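Local coordinates for protein LRA-12 (Uncultured bacterium, PDB 5AEB) that is a class B3 di-zinc metallo-beta-lactamase from a soil metagenome, which hydrolyses beta-lactam antibiotics and counts as a carbapenemase, at residues 216-221 against 252-257. Numbering follows the deposited sequence.
Sequences KNLSFD and KGYDES
Two first torsions bring the rings of F220 and Y254 together. Y254 sets CG anti to its own backbone nitrogen (chi1 -179°), reaching out from the helix toward the loop, whereas F220 holds CG between its backbone nitrogen and carbonyl carbon (chi1 48°). The result is a T-shaped pair: ring centroids lie 4.7 Å apart and the planes stand at 76°. F220 supplies the edge and Y254 the face, since Y254 CD2 lies at the edge of the F220 ring, in its plane, and F220 CZ sits 3.4 Å above the tyrosine plane, over its centre. F220 CZ is nearly equidistant from the six ring carbons, from 3.6 Å at Y254 CD2 to 3.8 Å between F220 CZ and Y254 CZ. F220 CE2 follows toward the phenolic end and lies 3.8 Å from Y254 CZ. L218 adds a looser touch there, its CD1 being 4.0 Å from Y254 OH. No hydrogen bond joins 216-221 to 252-257; the hydroxyl instead bonds to the carbonyl oxygen of M215, which ties the tip of the tyrosine to the end of helix 204-216. A second link passes through R251, whose guanidinium group bonds to the carbonyl oxygens of K216 and L218 and forms a salt bridge with D255. This is structural packing away from the zinc sites: the start of helix 251-267 is fastened against the loop between helix 204-216 and strand 222-225, while L218, F220 and Y254 also touch L182 of strand 178-184, and W223 of strand 222-225 makes another edge-to-face pair with Y254.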
loop_
_atom_site.group_PDB
_atom_site.type_symbol
_atom_site.label_atom_id
_atom_site.label_comp_id
_atom_site.label_asym_id
_atom_site.label_seq_id
_atom_site.Cartn_x
_atom_site.Cartn_y
_atom_site.Cartn_z
ATOM N N LYS A 216 -10.570 7.624 10.749
ATOM C CA LYS A 216 -12.002 7.558 11.076
ATOM C C LYS A 216 -12.780 8.658 10.349
ATOM O O LYS A 216 -13.921 8.435 9.912
ATOM C CB LYS A 216 -12.271 7.640 12.589
ATOM C CG LYS A 216 -11.970 6.342 13.354
ATOM C CD LYS A 216 -11.744 6.580 14.851
ATOM C CE LYS A 216 -10.887 5.477 15.491
ATOM N NZ LYS A 216 -11.681 4.654 16.450
ATOM N N ASN A 217 -12.171 9.830 10.201
ATOM C CA ASN A 217 -12.876 10.975 9.611
ATOM C C ASN A 217 -12.818 11.096 8.083
ATOM O O ASN A 217 -13.397 12.004 7.528
ATOM C CB ASN A 217 -12.375 12.274 10.242
ATOM C CG ASN A 217 -12.741 12.375 11.715
ATOM O OD1 ASN A 217 -11.933 12.801 12.535
ATOM N ND2 ASN A 217 -13.942 11.955 12.049
ATOM N N LEU A 218 -12.069 10.221 7.425
ATOM C CA LEU A 218 -11.973 10.226 5.974
ATOM C C LEU A 218 -13.331 9.826 5.351
ATOM O O LEU A 218 -14.069 9.032 5.945
ATOM C CB LEU A 218 -10.902 9.248 5.528
ATOM C CG LEU A 218 -9.454 9.701 5.796
ATOM C CD1 LEU A 218 -8.442 8.642 5.416
ATOM C CD2 LEU A 218 -9.182 11.007 5.058
ATOM N N SER A 219 -13.666 10.393 4.193
ATOM C CA SER A 219 -14.787 9.874 3.397
ATOM C C SER A 219 -14.400 9.489 1.960
ATOM O O SER A 219 -13.540 10.126 1.323
ATOM C CB SER A 219 -16.004 10.811 3.420
ATOM O OG SER A 219 -15.583 12.121 3.199
ATOM N N PHE A 220 -15.071 8.432 1.481
ATOM C CA PHE A 220 -14.763 7.765 0.222
ATOM C C PHE A 220 -15.927 6.784 -0.074
ATOM O O PHE A 220 -16.748 6.447 0.832
ATOM C CB PHE A 220 -13.446 6.967 0.370
ATOM C CG PHE A 220 -13.416 6.121 1.618
ATOM C CD1 PHE A 220 -14.021 4.856 1.642
ATOM C CD2 PHE A 220 -12.819 6.608 2.789
ATOM C CE1 PHE A 220 -14.041 4.097 2.824
ATOM C CE2 PHE A 220 -12.831 5.845 3.949
ATOM C CZ PHE A 220 -13.447 4.598 3.981
ATOM N N ASP A 221 -15.965 6.312 -1.311
ATOM C CA ASP A 221 -16.947 5.348 -1.760
ATOM C C ASP A 221 -16.387 3.939 -1.584
ATOM O O ASP A 221 -17.097 3.040 -1.153
ATOM C CB ASP A 221 -17.267 5.624 -3.228
ATOM C CG ASP A 221 -17.905 7.000 -3.431
ATOM O OD1 ASP A 221 -18.912 7.276 -2.707
ATOM O OD2 ASP A 221 -17.417 7.811 -4.267
ATOM N N LYS A 252 -18.992 -0.006 6.759
ATOM C CA LYS A 252 -19.057 -0.812 7.996
ATOM C C LYS A 252 -17.763 -1.609 8.180
ATOM O O LYS A 252 -17.220 -1.641 9.285
ATOM C CB LYS A 252 -20.265 -1.774 8.033
ATOM C CG LYS A 252 -20.499 -2.359 9.426
ATOM C CD LYS A 252 -21.717 -3.263 9.560
ATOM C CE LYS A 252 -21.680 -4.381 8.538
ATOM N NZ LYS A 252 -20.512 -5.261 8.719
ATOM N N GLY A 253 -17.271 -2.227 7.092
ATOM C CA GLY A 253 -16.041 -3.023 7.167
ATOM C C GLY A 253 -14.858 -2.186 7.633
ATOM O O GLY A 253 -14.081 -2.599 8.486
ATOM N N TYR A 254 -14.742 -0.994 7.059
ATOM C CA TYR A 254 -13.712 -0.033 7.396
ATOM C C TYR A 254 -13.766 0.412 8.879
ATOM O O TYR A 254 -12.752 0.358 9.596
ATOM C CB TYR A 254 -13.833 1.154 6.453
ATOM C CG TYR A 254 -12.826 2.267 6.634
ATOM C CD1 TYR A 254 -11.550 2.171 6.065
ATOM C CD2 TYR A 254 -13.164 3.433 7.327
ATOM C CE1 TYR A 254 -10.633 3.194 6.192
ATOM C CE2 TYR A 254 -12.256 4.483 7.457
ATOM C CZ TYR A 254 -10.980 4.344 6.894
ATOM O OH TYR A 254 -10.044 5.361 6.980
ATOM N N ASP A 255 -14.951 0.851 9.305
ATOM C CA ASP A 255 -15.212 1.186 10.692
ATOM C C ASP A 255 -14.958 0.014 11.652
ATOM O O ASP A 255 -14.375 0.234 12.703
ATOM C CB ASP A 255 -16.630 1.766 10.871
ATOM C CG ASP A 255 -16.793 3.183 10.272
ATOM O OD1 ASP A 255 -15.830 4.001 10.265
ATOM O OD2 ASP A 255 -17.927 3.501 9.834
ATOM N N GLU A 256 -15.389 -1.206 11.311
ATOM C CA GLU A 256 -15.155 -2.373 12.187
ATOM C C GLU A 256 -13.644 -2.583 12.349
ATOM O O GLU A 256 -13.148 -2.844 13.449
ATOM C CB GLU A 256 -15.774 -3.671 11.631
ATOM C CG GLU A 256 -17.220 -3.935 12.013
ATOM C CD GLU A 256 -17.889 -5.037 11.173
ATOM O OE1 GLU A 256 -17.195 -5.744 10.404
ATOM O OE2 GLU A 256 -19.125 -5.185 11.258
ATOM N N SER A 257 -12.923 -2.443 11.242
ATOM C CA SER A 257 -11.506 -2.648 11.234
ATOM C C SER A 257 -10.793 -1.576 12.095
ATOM O O SER A 257 -9.896 -1.902 12.887
ATOM C CB SER A 257 -11.012 -2.665 9.791
ATOM O OG SER A 257 -9.624 -2.744 9.750
#